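Side-chain contacts in type IV pilus biogenesis protein PilB (Streptococcus sanguinis, PDB 7B7P), which acts as a minor pilin of type IV pili with a direct role in adhesion, probably through a von Willebrand factor A-like module that carries a metal-ion-dependent adhesion site: residues A[194-199]-A[245-250]; A[264-269]-A[360-365]; A[276-281]-A[417-422]; A[395-400]-A[406-411]. All blocks are in the same frame, centred on the assembly; numbering follows the deposited sequence.

Interaction 1 (A[194-199]-A[245-250]); sequences ILRKKS and TKRENL
Arg-196 leaves its helix with CG beside the backbone N (chi1 -70°) and an extended chain as far as NE, which carries its guanidinium into the loop that follows helix 238-245; Arg-247, bent at its third torsion, folds back over it. The guanidinium grips a single atom, the carbonyl oxygen of Asn-249, with both terminal nitrogens: NH2 at 3.0 Å from Asn-249 O, nearly in line with the carbonyl bond, and NH1 at 3.2 Å from the same O, above the carbonyl plane. NH1 also bonds to Ile-244 O and, weakly, to Lys-246 O at 3.0 Å. Leu-250 CB lies over one face of the group and Arg-247 CG over the other, 4.1 Å above the plane. The two guanidinium planes are 33° apart, and Arg-247 NH2 comes within 3.7 Å of Arg-196 NE, a meeting of like charges that a long, weak pairing of Arg-247 with Asp-193 may ease. The carbonyls gathered at the helix end and in the loop after it would probably favour the charge of Arg-196. Helix 191-209 is thereby tied to the C-terminal end of helix 238-245, while Leu-195 packs on Phe-168 of strand 162-169 and Phe-409 of helix 402-424.

Interaction 2 (A[264-269]-A[360-365]); sequences YGMISL and LGIKRV
Met-266 and Leu-269, from helix 258-270, close over Ile-362, just ahead of Val-365 in the chain, a helix-on-sheet contact of the alpha/beta von Willebrand factor A-like fold. The tight part centres on one methyl. Ile-362 CD1 lies against the flank of the extended methionine, 3.5 Å from Met-266 CG, 3.9 Å from Met-266 SD and 3.8 Å from Met-266 CE, the two side chains crossing at about a right angle. With CG1 beside its backbone N (chi1 -72°), Ile-362 sends its long branch at the helix and keeps CG2 back. Leu-269 meets the same branch less closely: its CD1 is 4.0 Å from Ile-362 CD1. Phe-358 and Ser-355 of helix 341-358, and Met-392, also pack on Met-266, and Leu-269 rests on Ile-279 of the neighbouring strand. On the solvent side Leu-360 and Gly-361 are exposed and add nothing to this apolar contact between the two segments; the link to the helix there is polar, Gly-361 N bonding to the side chain of Gln-270. Deeper in, the thioether stretches past the isoleucine to the strand proper, where Met-266 CE stops 3.9 Å from Val-365 CG2.

Interaction 3 (A[276-281]-A[417-422]); sequences LKYIVL and QQDLWF
Tyr-278 and Asp-419 meet edge-on, their flat groups almost in one plane: the phenol ring and the carboxylate are only 8° apart. Asp-419 OD2 lies at the ring's edge, near its plane, and takes the hydrogen bond from Tyr-278 OH at 2.7 Å on its anti lone pair, the one turned away from OD1. Tyr-278 OH also comes within 3.1 Å of Asp-419 CB. Both residues hold CG beside the backbone N (chi1 -65° for the tyrosine), and both point across the gap between strand 276-283 and helix 402-424, whose short segments run nearly antiparallel with axes 10.2 Å apart. Beside this polar pair Leu-276 sets CD1 against the helix backbone, 3.8 Å from Leu-420 CA, and touches the side chain more loosely, 4.1 Å from Leu-420 CD1. Ile-162 of the adjoining strand 162-169 touches both leucines. The contact thus seats helix 402-424 on the central sheet of the von Willebrand factor A-like module. Asp-419 OD2 has a second partner in a salt bridge with Arg-364 NH1, and OD1 bonds to Gln-415 NE2. A buried carboxylate supplied in this way is probably ionised, with the tyrosine hydroxyl and the arginine sharing the work of stabilising its charge.

Interaction 4 (A[395-400]-A[406-411]); sequences KYVSAT and QKTFSD
Ala-399, near the end of strand 393-399, and Thr-408, in the helix 402-424 that follows, have the nearest CA atoms of the two segments, 7.2 Å apart, with the turn from strand to helix lying between them in the chain. Most of the touching is done by Val-397 and Thr-408, which reach toward each other tip to tip. Val-397 CG1 meets both branches of the threonine, at 3.3 Å from Thr-408 OG1 and 3.8 Å from Thr-408 CG2, and the valine CB lies 4.1 Å from that same CG2. The threonine straddles the methyl because its OG1 sits beside the backbone N (chi1 -59°) while CG2 swings anti to it. That rotation also lets OG1 bond to Ala-404 O, one turn earlier in the helix, so the hydroxyl is satisfied within its own helix although it abuts a methyl. Ala-399 CB adds a looser touch, 4.2 Å from Thr-408 OG1. The strand belongs to the central sheet of the von Willebrand factor A-like fold, running parallel to strand 364-370, where Val-397 pairs through its backbone with Val-367 and Gly-369, and helix 402-424 packs across one face. Tyr-396, alternating with Val-397, rests instead on helix 380-388. Thr-408 also leans on Ile-368 of strand 364-370, as does Phe-409, which also packs on Lys-198, Ser-199 and Met-202 of helix 191-209.

Interactions 2, 3 and 4 are buried and reach the same central sheet, whereas interaction 1 is partly exposed and joins a helix to a loop. Interactions 3 and 4 share helix 402-424, set against strands 276-283 and 393-399, with Val-280 touching Phe-409 between them; interaction 2 brings helix 258-270 to strand 364-370, which lies next to both. Chemistry follows place: interactions 2 and 4 are apolar or nearly so, interaction 3 sets a hydrogen bond to a carboxylate beside leucines, and interaction 1 spends an arginine on main-chain oxygens. Arg-364 joins interactions 2 and 3 through its salt bridge to Asp-419, and Lys-198 with Gln-406 links interaction 1 to interaction 4.

Interaction 1 (A[194-199]-A[245-250])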
# COMPACT_ATOMS: atom_id res chain seq x y z
N ILE A 194 -17.31 15.46 -7.03
CA ILE A 194 -15.92 15.22 -7.39
C ILE A 194 -15.48 13.83 -6.95
O ILE A 194 -14.76 13.13 -7.68
CB ILE A 194 -15.03 16.33 -6.80
CG1 ILE A 194 -15.48 17.70 -7.31
CG2 ILE A 194 -13.56 16.10 -7.15
CD1 ILE A 194 -14.72 18.84 -6.74
N LEU A 195 -15.96 13.39 -5.78
CA LEU A 195 -15.58 12.07 -5.28
C LEU A 195 -16.10 10.96 -6.19
O LEU A 195 -15.39 10.00 -6.48
CB LEU A 195 -16.10 11.88 -3.85
CG LEU A 195 -15.74 10.51 -3.25
CD1 LEU A 195 -14.24 10.18 -3.42
CD2 LEU A 195 -16.16 10.47 -1.77
N ARG A 196 -17.36 11.07 -6.63
CA ARG A 196 -17.89 10.10 -7.59
C ARG A 196 -16.97 9.96 -8.81
O ARG A 196 -16.51 8.86 -9.13
CB ARG A 196 -19.28 10.50 -8.02
CG ARG A 196 -20.33 10.36 -6.97
CD ARG A 196 -21.63 10.66 -7.63
NE ARG A 196 -22.66 11.19 -6.75
CZ ARG A 196 -23.57 10.43 -6.15
NH1 ARG A 196 -23.53 9.12 -6.33
NH2 ARG A 196 -24.51 10.98 -5.39
N LYS A 197 -16.69 11.08 -9.48
CA LYS A 197 -15.86 11.02 -10.68
C LYS A 197 -14.47 10.45 -10.38
O LYS A 197 -13.99 9.54 -11.07
CB LYS A 197 -15.73 12.42 -11.31
CG LYS A 197 -17.05 13.09 -11.71
CD LYS A 197 -16.77 14.47 -12.34
CE LYS A 197 -18.02 15.09 -12.96
NZ LYS A 197 -19.15 15.27 -11.97
N LYS A 198 -13.81 10.95 -9.33
CA LYS A 198 -12.41 10.58 -9.11
C LYS A 198 -12.26 9.15 -8.62
O LYS A 198 -11.19 8.55 -8.80
CB LYS A 198 -11.75 11.54 -8.11
CG LYS A 198 -11.55 12.95 -8.64
CD LYS A 198 -10.87 12.95 -10.01
CE LYS A 198 -10.53 14.36 -10.47
NZ LYS A 198 -10.14 14.38 -11.91
N SER A 199 -13.28 8.57 -8.00
CA SER A 199 -13.16 7.18 -7.59
C SER A 199 -13.52 6.21 -8.72
O SER A 199 -12.97 5.10 -8.77
CB SER A 199 -13.99 6.91 -6.32
OG SER A 199 -15.37 7.09 -6.53
N THR A 245 -21.84 5.97 -9.41
CA THR A 245 -22.41 7.11 -10.12
C THR A 245 -23.93 7.21 -10.01
O THR A 245 -24.48 8.30 -10.24
CB THR A 245 -21.98 7.08 -11.59
OG1 THR A 245 -21.91 5.72 -12.03
CG2 THR A 245 -20.59 7.70 -11.73
N LYS A 246 -24.62 6.13 -9.64
CA LYS A 246 -26.05 6.22 -9.32
C LYS A 246 -26.28 7.23 -8.20
O LYS A 246 -25.61 7.18 -7.16
CB LYS A 246 -26.58 4.84 -8.91
CG LYS A 246 -28.09 4.73 -8.82
CD LYS A 246 -28.58 3.29 -9.10
CE LYS A 246 -28.64 2.97 -10.61
NZ LYS A 246 -28.18 1.57 -10.93
N ARG A 247 -27.23 8.15 -8.41
CA ARG A 247 -27.32 9.31 -7.53
C ARG A 247 -28.34 9.16 -6.41
O ARG A 247 -28.51 10.09 -5.62
CB ARG A 247 -27.61 10.57 -8.34
CG ARG A 247 -26.39 11.00 -9.11
CD ARG A 247 -26.36 12.46 -9.50
NE ARG A 247 -25.01 13.04 -9.48
CZ ARG A 247 -23.90 12.51 -10.03
NH1 ARG A 247 -23.92 11.34 -10.69
NH2 ARG A 247 -22.75 13.18 -9.92
N GLU A 248 -29.02 8.02 -6.31
CA GLU A 248 -29.67 7.70 -5.05
C GLU A 248 -28.69 7.16 -4.02
O GLU A 248 -29.03 7.11 -2.83
CB GLU A 248 -30.82 6.70 -5.28
CG GLU A 248 -30.51 5.57 -6.25
CD GLU A 248 -31.19 5.72 -7.60
OE1 GLU A 248 -30.89 6.70 -8.33
OE2 GLU A 248 -32.04 4.86 -7.94
N ASN A 249 -27.49 6.78 -4.44
CA ASN A 249 -26.41 6.35 -3.57
C ASN A 249 -25.50 7.53 -3.20
O ASN A 249 -25.48 8.56 -3.87
CB ASN A 249 -25.58 5.26 -4.23
CG ASN A 249 -26.38 4.01 -4.50
OD1 ASN A 249 -27.39 3.75 -3.84
ND2 ASN A 249 -25.93 3.21 -5.46
N LEU A 250 -24.73 7.34 -2.12
CA LEU A 250 -23.78 8.34 -1.64
C LEU A 250 -24.44 9.71 -1.49
O LEU A 250 -23.83 10.75 -1.77
CB LEU A 250 -22.56 8.45 -2.55
CG LEU A 250 -21.73 7.20 -2.80
CD1 LEU A 250 -20.90 7.44 -4.06
CD2 LEU A 250 -20.83 6.90 -1.60

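Interaction 2 (A[264-269]-A[360-365])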
# COMPACT_ATOMS: atom_id res chain seq x y z
N TYR A 264 -17.44 -1.42 9.40
CA TYR A 264 -18.01 -2.12 8.25
C TYR A 264 -16.92 -2.51 7.27
O TYR A 264 -16.87 -3.66 6.80
CB TYR A 264 -19.05 -1.25 7.57
CG TYR A 264 -20.42 -1.24 8.23
CD1 TYR A 264 -20.56 -0.97 9.59
CD2 TYR A 264 -21.57 -1.46 7.48
CE1 TYR A 264 -21.80 -0.93 10.18
CE2 TYR A 264 -22.82 -1.43 8.07
CZ TYR A 264 -22.93 -1.16 9.42
OH TYR A 264 -24.16 -1.11 10.03
N GLY A 265 -16.00 -1.58 6.97
CA GLY A 265 -14.92 -1.89 6.06
C GLY A 265 -14.10 -3.08 6.50
O GLY A 265 -13.90 -4.03 5.74
N MET A 266 -13.64 -3.07 7.76
CA MET A 266 -12.70 -4.10 8.20
C MET A 266 -13.37 -5.47 8.33
O MET A 266 -12.74 -6.50 8.03
CB MET A 266 -12.04 -3.71 9.52
CG MET A 266 -11.13 -2.49 9.41
SD MET A 266 -10.16 -2.23 10.89
CE MET A 266 -8.77 -1.27 10.24
N ILE A 267 -14.62 -5.53 8.81
CA ILE A 267 -15.20 -6.86 8.96
C ILE A 267 -15.50 -7.46 7.59
O ILE A 267 -15.28 -8.65 7.37
CB ILE A 267 -16.45 -6.87 9.87
CG1 ILE A 267 -16.85 -8.33 10.15
CG2 ILE A 267 -17.62 -6.17 9.25
CD1 ILE A 267 -17.73 -8.50 11.39
N SER A 268 -15.94 -6.64 6.63
CA SER A 268 -16.13 -7.18 5.27
C SER A 268 -14.80 -7.64 4.67
O SER A 268 -14.76 -8.62 3.93
CB SER A 268 -16.81 -6.15 4.37
OG SER A 268 -15.94 -5.09 4.02
N LEU A 269 -13.69 -7.00 5.03
CA LEU A 269 -12.38 -7.46 4.56
C LEU A 269 -11.98 -8.77 5.23
O LEU A 269 -11.31 -9.62 4.61
CB LEU A 269 -11.33 -6.38 4.81
CG LEU A 269 -11.23 -5.19 3.86
CD1 LEU A 269 -10.16 -4.25 4.39
CD2 LEU A 269 -10.89 -5.64 2.41
N LEU A 360 -6.89 -7.27 11.95
CA LEU A 360 -5.80 -8.26 11.99
C LEU A 360 -5.26 -8.58 10.60
O LEU A 360 -4.04 -8.63 10.39
CB LEU A 360 -6.27 -9.54 12.68
CG LEU A 360 -5.17 -10.60 12.75
CD1 LEU A 360 -3.99 -10.11 13.58
CD2 LEU A 360 -5.70 -11.93 13.29
N GLY A 361 -6.11 -8.82 9.63
CA GLY A 361 -5.43 -9.21 8.41
C GLY A 361 -4.97 -8.10 7.49
O GLY A 361 -4.54 -8.37 6.36
N ILE A 362 -5.04 -6.84 7.91
CA ILE A 362 -5.10 -5.73 6.97
C ILE A 362 -3.70 -5.18 6.72
O ILE A 362 -2.93 -4.94 7.66
CB ILE A 362 -6.07 -4.65 7.48
CG1 ILE A 362 -7.50 -5.19 7.34
CG2 ILE A 362 -5.94 -3.35 6.69
CD1 ILE A 362 -8.49 -4.36 8.05
N LYS A 363 -3.37 -5.00 5.44
CA LYS A 363 -2.03 -4.55 5.08
C LYS A 363 -1.83 -3.07 5.39
O LYS A 363 -0.84 -2.69 6.01
CB LYS A 363 -1.77 -4.83 3.60
CG LYS A 363 -0.51 -4.21 3.06
CD LYS A 363 0.71 -4.84 3.67
CE LYS A 363 1.91 -4.73 2.71
NZ LYS A 363 3.17 -4.60 3.47
N ARG A 364 -2.78 -2.23 4.99
CA ARG A 364 -2.59 -0.79 5.19
C ARG A 364 -3.95 -0.11 5.20
O ARG A 364 -4.86 -0.52 4.47
CB ARG A 364 -1.68 -0.18 4.10
CG ARG A 364 -1.58 1.37 4.07
CD ARG A 364 -0.62 1.88 2.96
NE ARG A 364 0.61 1.10 2.97
CZ ARG A 364 0.95 0.23 2.02
NH1 ARG A 364 0.16 0.06 0.98
NH2 ARG A 364 2.06 -0.47 2.13
N VAL A 365 -4.07 0.92 6.03
CA VAL A 365 -5.20 1.84 5.98
C VAL A 365 -4.70 3.18 5.43
O VAL A 365 -3.85 3.83 6.05
CB VAL A 365 -5.87 2.04 7.35
CG1 VAL A 365 -7.05 3.03 7.22
CG2 VAL A 365 -6.32 0.68 7.94

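Interaction 3 (A[276-281]-A[417-422])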
# COMPACT_ATOMS: atom_id res chain seq x y z
N LEU A 276 -3.65 -9.68 0.29
CA LEU A 276 -3.39 -8.26 0.51
C LEU A 276 -4.73 -7.56 0.70
O LEU A 276 -5.58 -7.62 -0.19
CB LEU A 276 -2.61 -7.65 -0.65
CG LEU A 276 -1.17 -8.15 -0.82
CD1 LEU A 276 -0.47 -7.48 -1.99
CD2 LEU A 276 -0.41 -7.94 0.46
N LYS A 277 -4.91 -6.89 1.85
CA LYS A 277 -6.18 -6.26 2.20
C LYS A 277 -5.97 -4.79 2.54
O LYS A 277 -5.03 -4.44 3.27
CB LYS A 277 -6.85 -6.98 3.38
CG LYS A 277 -7.15 -8.45 3.13
CD LYS A 277 -7.73 -9.10 4.39
CE LYS A 277 -7.76 -10.61 4.27
NZ LYS A 277 -8.99 -11.17 4.84
N TYR A 278 -6.89 -3.95 2.08
CA TYR A 278 -6.71 -2.51 2.14
C TYR A 278 -8.00 -1.81 2.53
O TYR A 278 -9.07 -2.16 2.02
CB TYR A 278 -6.23 -1.96 0.79
CG TYR A 278 -4.85 -2.45 0.40
CD1 TYR A 278 -3.71 -1.89 0.95
CD2 TYR A 278 -4.70 -3.49 -0.51
CE1 TYR A 278 -2.46 -2.32 0.60
CE2 TYR A 278 -3.45 -3.93 -0.87
CZ TYR A 278 -2.34 -3.35 -0.31
OH TYR A 278 -1.09 -3.80 -0.67
N ILE A 279 -7.88 -0.79 3.38
CA ILE A 279 -8.93 0.19 3.59
C ILE A 279 -8.50 1.52 2.97
O ILE A 279 -7.38 1.99 3.19
CB ILE A 279 -9.24 0.38 5.08
CG1 ILE A 279 -9.77 -0.93 5.68
CG2 ILE A 279 -10.21 1.55 5.29
CD1 ILE A 279 -11.28 -1.10 5.55
N VAL A 280 -9.39 2.14 2.21
CA VAL A 280 -9.20 3.51 1.74
C VAL A 280 -10.33 4.31 2.33
O VAL A 280 -11.49 4.15 1.93
CB VAL A 280 -9.18 3.62 0.21
CG1 VAL A 280 -9.16 5.08 -0.22
CG2 VAL A 280 -7.97 2.89 -0.32
N LEU A 281 -10.01 5.13 3.31
CA LEU A 281 -11.01 5.86 4.06
C LEU A 281 -10.92 7.33 3.67
O LEU A 281 -9.85 7.92 3.76
CB LEU A 281 -10.79 5.68 5.56
CG LEU A 281 -11.95 6.19 6.41
CD1 LEU A 281 -12.05 5.36 7.67
CD2 LEU A 281 -11.74 7.63 6.75
N GLN A 417 0.09 -1.85 -6.17
CA GLN A 417 0.87 -2.53 -7.20
C GLN A 417 2.25 -2.92 -6.68
O GLN A 417 2.73 -4.03 -6.96
CB GLN A 417 0.98 -1.64 -8.44
CG GLN A 417 1.84 -2.23 -9.54
CD GLN A 417 1.15 -3.38 -10.26
OE1 GLN A 417 0.40 -3.17 -11.22
NE2 GLN A 417 1.38 -4.60 -9.77
N GLN A 418 2.88 -2.05 -5.89
CA GLN A 418 4.23 -2.34 -5.41
C GLN A 418 4.25 -3.31 -4.23
O GLN A 418 5.21 -4.08 -4.09
CB GLN A 418 4.93 -1.04 -5.05
CG GLN A 418 5.63 -0.41 -6.26
CD GLN A 418 7.08 -0.03 -5.96
OE1 GLN A 418 7.56 -0.17 -4.83
NE2 GLN A 418 7.79 0.41 -7.00
N ASP A 419 3.25 -3.27 -3.34
CA ASP A 419 3.12 -4.34 -2.36
C ASP A 419 2.95 -5.68 -3.06
O ASP A 419 3.56 -6.68 -2.67
CB ASP A 419 1.93 -4.09 -1.44
CG ASP A 419 2.08 -2.83 -0.60
OD1 ASP A 419 3.24 -2.43 -0.30
OD2 ASP A 419 1.03 -2.26 -0.23
N LEU A 420 2.11 -5.72 -4.11
CA LEU A 420 1.89 -6.94 -4.87
C LEU A 420 3.20 -7.47 -5.45
O LEU A 420 3.53 -8.65 -5.27
CB LEU A 420 0.88 -6.66 -5.99
CG LEU A 420 0.44 -7.90 -6.76
CD1 LEU A 420 -0.26 -8.89 -5.84
CD2 LEU A 420 -0.45 -7.51 -7.91
N TRP A 421 3.94 -6.62 -6.16
CA TRP A 421 5.25 -7.01 -6.68
C TRP A 421 6.16 -7.50 -5.56
O TRP A 421 6.82 -8.54 -5.69
CB TRP A 421 5.89 -5.84 -7.42
CG TRP A 421 5.47 -5.83 -8.83
CD1 TRP A 421 4.59 -4.96 -9.44
CD2 TRP A 421 5.87 -6.77 -9.83
NE1 TRP A 421 4.43 -5.31 -10.77
CE2 TRP A 421 5.20 -6.41 -11.03
CE3 TRP A 421 6.73 -7.87 -9.83
CZ2 TRP A 421 5.38 -7.13 -12.21
CZ3 TRP A 421 6.90 -8.59 -11.01
CH2 TRP A 421 6.23 -8.21 -12.18
N PHE A 422 6.18 -6.79 -4.44
CA PHE A 422 7.13 -7.09 -3.38
C PHE A 422 6.83 -8.42 -2.70
O PHE A 422 7.75 -9.07 -2.19
CB PHE A 422 7.12 -5.96 -2.36
CG PHE A 422 8.47 -5.57 -1.89
CD1 PHE A 422 9.11 -6.31 -0.90
CD2 PHE A 422 9.11 -4.47 -2.43
CE1 PHE A 422 10.37 -5.94 -0.46
CE2 PHE A 422 10.38 -4.09 -1.99
CZ PHE A 422 11.01 -4.83 -1.01

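Interaction 4 (A[395-400]-A[406-411])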
# COMPACT_ATOMS: atom_id res chain seq x y z
N LYS A 395 -1.34 5.57 6.57
CA LYS A 395 -0.81 6.71 5.83
C LYS A 395 -1.90 7.74 5.67
O LYS A 395 -2.96 7.45 5.10
CB LYS A 395 -0.27 6.25 4.47
CG LYS A 395 0.36 7.35 3.63
CD LYS A 395 0.38 6.90 2.16
CE LYS A 395 0.66 8.03 1.18
NZ LYS A 395 1.82 8.84 1.61
N TYR A 396 -1.64 8.95 6.15
CA TYR A 396 -2.56 10.07 5.98
C TYR A 396 -2.10 10.99 4.85
O TYR A 396 -0.92 11.32 4.74
CB TYR A 396 -2.68 10.87 7.28
CG TYR A 396 -3.55 12.07 7.07
CD1 TYR A 396 -4.91 11.92 6.76
CD2 TYR A 396 -3.02 13.36 7.10
CE1 TYR A 396 -5.72 13.02 6.53
CE2 TYR A 396 -3.83 14.47 6.88
CZ TYR A 396 -5.18 14.29 6.60
OH TYR A 396 -5.99 15.37 6.37
N VAL A 397 -3.06 11.44 4.04
CA VAL A 397 -2.83 12.40 2.97
C VAL A 397 -4.01 13.37 2.95
O VAL A 397 -5.16 12.94 3.04
CB VAL A 397 -2.68 11.71 1.59
CG1 VAL A 397 -2.67 12.73 0.47
CG2 VAL A 397 -1.41 10.88 1.54
N SER A 398 -3.72 14.67 2.81
CA SER A 398 -4.78 15.66 2.60
C SER A 398 -4.85 16.03 1.12
O SER A 398 -3.82 16.21 0.47
CB SER A 398 -4.58 16.91 3.44
OG SER A 398 -3.25 17.35 3.38
N ALA A 399 -6.06 16.09 0.60
CA ALA A 399 -6.34 16.47 -0.78
C ALA A 399 -7.26 17.68 -0.70
O ALA A 399 -8.45 17.54 -0.39
CB ALA A 399 -7.00 15.33 -1.56
N THR A 400 -6.71 18.86 -0.96
CA THR A 400 -7.46 20.09 -0.83
C THR A 400 -8.08 20.56 -2.14
O THR A 400 -8.77 21.59 -2.15
CB THR A 400 -6.58 21.20 -0.25
OG1 THR A 400 -5.55 21.52 -1.19
CG2 THR A 400 -5.94 20.76 1.08
N GLN A 406 -7.19 13.14 -7.24
CA GLN A 406 -6.81 12.19 -8.29
C GLN A 406 -5.36 11.73 -8.15
O GLN A 406 -5.04 10.56 -8.38
CB GLN A 406 -7.06 12.81 -9.66
CG GLN A 406 -6.85 11.88 -10.82
CD GLN A 406 -7.01 12.58 -12.15
OE1 GLN A 406 -8.10 13.05 -12.49
NE2 GLN A 406 -5.92 12.69 -12.90
N LYS A 407 -4.47 12.63 -7.73
CA LYS A 407 -3.09 12.21 -7.48
C LYS A 407 -3.01 11.23 -6.30
O LYS A 407 -2.29 10.22 -6.38
CB LYS A 407 -2.19 13.42 -7.25
CG LYS A 407 -0.72 13.03 -7.06
CD LYS A 407 0.08 14.10 -6.33
CE LYS A 407 1.58 13.95 -6.58
NZ LYS A 407 2.38 15.18 -6.21
N THR A 408 -3.71 11.52 -5.20
CA THR A 408 -3.72 10.62 -4.05
C THR A 408 -4.25 9.24 -4.43
O THR A 408 -3.68 8.21 -4.04
CB THR A 408 -4.56 11.20 -2.91
OG1 THR A 408 -4.03 12.47 -2.51
CG2 THR A 408 -4.55 10.25 -1.71
N PHE A 409 -5.34 9.20 -5.21
CA PHE A 409 -5.84 7.91 -5.68
C PHE A 409 -4.79 7.18 -6.51
O PHE A 409 -4.50 6.00 -6.27
CB PHE A 409 -7.14 8.12 -6.45
CG PHE A 409 -8.37 8.19 -5.57
CD1 PHE A 409 -8.39 7.51 -4.34
CD2 PHE A 409 -9.49 8.90 -5.95
CE1 PHE A 409 -9.52 7.56 -3.52
CE2 PHE A 409 -10.61 8.95 -5.15
CZ PHE A 409 -10.63 8.28 -3.92
N SER A 410 -4.15 7.88 -7.45
CA SER A 410 -3.14 7.24 -8.30
C SER A 410 -1.97 6.72 -7.48
O SER A 410 -1.50 5.60 -7.68
CB SER A 410 -2.65 8.23 -9.36
OG SER A 410 -1.27 8.01 -9.68
N ASP A 411 -1.50 7.52 -6.53
CA ASP A 411 -0.42 7.08 -5.65
C ASP A 411 -0.82 5.83 -4.87
O ASP A 411 0.02 4.95 -4.65
CB ASP A 411 -0.02 8.22 -4.70
CG ASP A 411 0.68 9.38 -5.43
OD1 ASP A 411 1.33 9.14 -6.47
OD2 ASP A 411 0.58 10.54 -4.95